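Long-range contact in NAD-dependent aldehyde dehydrogenase (Sinorhizobium meliloti, PDB 3U4J), which probably oxidises aldehydes to carboxylic acids with NAD or NADP as electron acceptor: residues A[128-133]-A[462-467]. Residues are numbered along the deposited sequence; the frame is centred on the assembly and turned at random.
Sequences ADLWSY and GTPELP
Tyr133 reaches from helix 117-138 across the turn at Pro464 and Glu465. Tyr133 CB lies 3.6 Å from Pro464 CB. Tyr133 CG stands anti to the backbone N (chi1 173°), which sets it beside the same proline carbon. Further along, Tyr133 CE1 packs against Glu465 CG at 3.8 Å, while on the opposite side of the ring CE2 has Pro464 O as its nearest loop atom. That oxygen sits 3.7 Å above the plane of the Tyr133 ring and, like Glu465 N, is displaced toward the rim, so the peptide joining the two residues lies over one face. At the tip, Tyr133 OH lies 2.5 Å, a short separation, from the oxygen of a water that donates to Glu465 O, a bridge between side chain and loop backbone. An alanine here would probably open a gap over the Pro464-Glu465 peptide and leave the water without its phenolic partner.

In the aldehyde dehydrogenase fold, this contact brings helix 117-138, which also packs on helices 84-100 and 174-187, against the long loop between strands 453-456 and 475-476. Pro464 touches all three helix residues of the contact: its CG is 3.9 Å from Leu130 CD2 and 3.3 Å from OD2 of Asp129, whose side chain crosses the proline at about a right angle. Here the carboxylate meets only carbon of the loop; its charge is paired with Arg139 and Arg89 of a third subunit. Glu465 OE1 forms a salt bridge to the same Arg139. With Asp129 OD2 and Glu465 OE2 5.5 Å apart, this shared cation would be expected to offset the repulsion between two like charges at the subunit interface.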
loop_
_atom_site.group_PDB
_atom_site.type_symbol
_atom_site.label_atom_id
_atom_site.label_comp_id
_atom_site.label_asym_id
_atom_site.label_seq_id
_atom_site.Cartn_x
_atom_site.Cartn_y
_atom_site.Cartn_z
ATOM N N ALA A 128 -8.389 19.196 -16.787
ATOM C CA ALA A 128 -8.269 19.931 -15.538
ATOM C C ALA A 128 -8.386 18.943 -14.360
ATOM O O ALA A 128 -7.681 19.087 -13.355
ATOM C CB ALA A 128 -9.322 21.045 -15.434
ATOM N N ASP A 129 -9.259 17.938 -14.495
ATOM C CA ASP A 129 -9.439 16.929 -13.432
ATOM C C ASP A 129 -8.207 16.024 -13.300
ATOM O O ASP A 129 -7.834 15.628 -12.185
ATOM C CB ASP A 129 -10.706 16.074 -13.663
ATOM C CG ASP A 129 -11.089 15.251 -12.437
ATOM O OD1 ASP A 129 -11.238 15.814 -11.325
ATOM O OD2 ASP A 129 -11.256 14.038 -12.581
ATOM N N LEU A 130 -7.565 15.698 -14.432
ATOM C CA LEU A 130 -6.320 14.943 -14.384
ATOM C C LEU A 130 -5.252 15.684 -13.613
ATOM O O LEU A 130 -4.572 15.086 -12.774
ATOM C CB LEU A 130 -5.804 14.620 -15.776
ATOM C CG LEU A 130 -6.569 13.543 -16.569
ATOM C CD1 LEU A 130 -6.163 13.673 -18.055
ATOM C CD2 LEU A 130 -6.282 12.143 -16.055
ATOM N N TRP A 131 -5.117 16.972 -13.906
ATOM C CA TRP A 131 -4.115 17.798 -13.238
ATOM C C TRP A 131 -4.485 17.864 -11.752
ATOM O O TRP A 131 -3.607 17.749 -10.912
ATOM C CB TRP A 131 -4.027 19.214 -13.864
ATOM C CG TRP A 131 -3.098 19.267 -15.044
ATOM C CD1 TRP A 131 -3.394 18.902 -16.352
ATOM C CD2 TRP A 131 -1.724 19.664 -15.039
ATOM N NE1 TRP A 131 -2.274 19.052 -17.152
ATOM C CE2 TRP A 131 -1.243 19.534 -16.372
ATOM C CE3 TRP A 131 -0.839 20.122 -14.035
ATOM C CZ2 TRP A 131 0.071 19.845 -16.723
ATOM C CZ3 TRP A 131 0.477 20.434 -14.391
ATOM C CH2 TRP A 131 0.923 20.284 -15.723
ATOM N N SER A 132 -5.777 18.007 -11.418
ATOM C CA SER A 132 -6.162 18.081 -10.000
ATOM C C SER A 132 -5.910 16.791 -9.250
ATOM O O SER A 132 -5.422 16.820 -8.133
ATOM C CB SER A 132 -7.635 18.463 -9.804
ATOM O OG SER A 132 -7.892 19.687 -10.457
ATOM N N TYR A 133 -6.292 15.671 -9.844
ATOM C CA TYR A 133 -6.037 14.364 -9.239
ATOM C C TYR A 133 -4.544 14.175 -8.945
ATOM O O TYR A 133 -4.153 13.729 -7.852
ATOM C CB TYR A 133 -6.539 13.208 -10.137
ATOM C CG TYR A 133 -6.098 11.870 -9.563
ATOM C CD1 TYR A 133 -6.901 11.156 -8.665
ATOM C CD2 TYR A 133 -4.852 11.331 -9.895
ATOM C CE1 TYR A 133 -6.449 9.943 -8.126
ATOM C CE2 TYR A 133 -4.399 10.130 -9.342
ATOM C CZ TYR A 133 -5.197 9.457 -8.468
ATOM O OH TYR A 133 -4.716 8.286 -7.931
ATOM N N GLY A 462 -13.152 6.483 -18.587
ATOM C CA GLY A 462 -12.376 6.048 -17.444
ATOM C C GLY A 462 -12.241 7.178 -16.435
ATOM O O GLY A 462 -12.854 8.248 -16.579
ATOM N N THR A 463 -11.401 6.954 -15.427
ATOM C CA THR A 463 -11.216 7.898 -14.320
ATOM C C THR A 463 -9.725 8.160 -14.079
ATOM O O THR A 463 -8.893 7.317 -14.413
ATOM C CB THR A 463 -11.724 7.254 -13.029
ATOM O OG1 THR A 463 -11.000 6.036 -12.815
ATOM C CG2 THR A 463 -13.235 6.954 -13.135
ATOM N N PRO A 464 -9.364 9.320 -13.500
ATOM C CA PRO A 464 -7.941 9.485 -13.172
ATOM C C PRO A 464 -7.447 8.497 -12.118
ATOM O O PRO A 464 -6.224 8.254 -12.028
ATOM C CB PRO A 464 -7.882 10.924 -12.615
ATOM C CG PRO A 464 -9.040 11.646 -13.341
ATOM C CD PRO A 464 -10.131 10.575 -13.324
ATOM N N GLU A 465 -8.387 7.950 -11.324
ATOM C CA GLU A 465 -8.092 7.100 -10.149
ATOM C C GLU A 465 -7.507 5.749 -10.515
ATOM O O GLU A 465 -6.762 5.160 -9.730
ATOM C CB GLU A 465 -9.366 6.899 -9.270
ATOM C CG GLU A 465 -9.793 8.133 -8.446
ATOM C CD GLU A 465 -10.623 9.151 -9.242
ATOM O OE1 GLU A 465 -11.067 10.162 -8.632
ATOM O OE2 GLU A 465 -10.812 8.945 -10.475
ATOM N N LEU A 466 -7.830 5.255 -11.714
ATOM C CA LEU A 466 -7.367 3.944 -12.141
ATOM C C LEU A 466 -6.228 4.001 -13.162
ATOM O O LEU A 466 -6.215 4.921 -14.005
ATOM C CB LEU A 466 -8.535 3.139 -12.749
ATOM C CG LEU A 466 -9.312 2.294 -11.739
ATOM C CD1 LEU A 466 -10.273 3.185 -10.930
ATOM C CD2 LEU A 466 -10.104 1.160 -12.457
ATOM N N PRO A 467 -5.304 3.001 -13.122
ATOM C CA PRO A 467 -4.154 2.896 -14.041
ATOM C C PRO A 467 -4.570 2.501 -15.452
ATOM O O PRO A 467 -5.593 1.823 -15.645
ATOM C CB PRO A 467 -3.332 1.744 -13.470
ATOM C CG PRO A 467 -4.383 0.895 -12.717
ATOM C CD PRO A 467 -5.298 1.910 -12.118
HETATM O O HOH W 1 -6.364 6.552 -7.223
#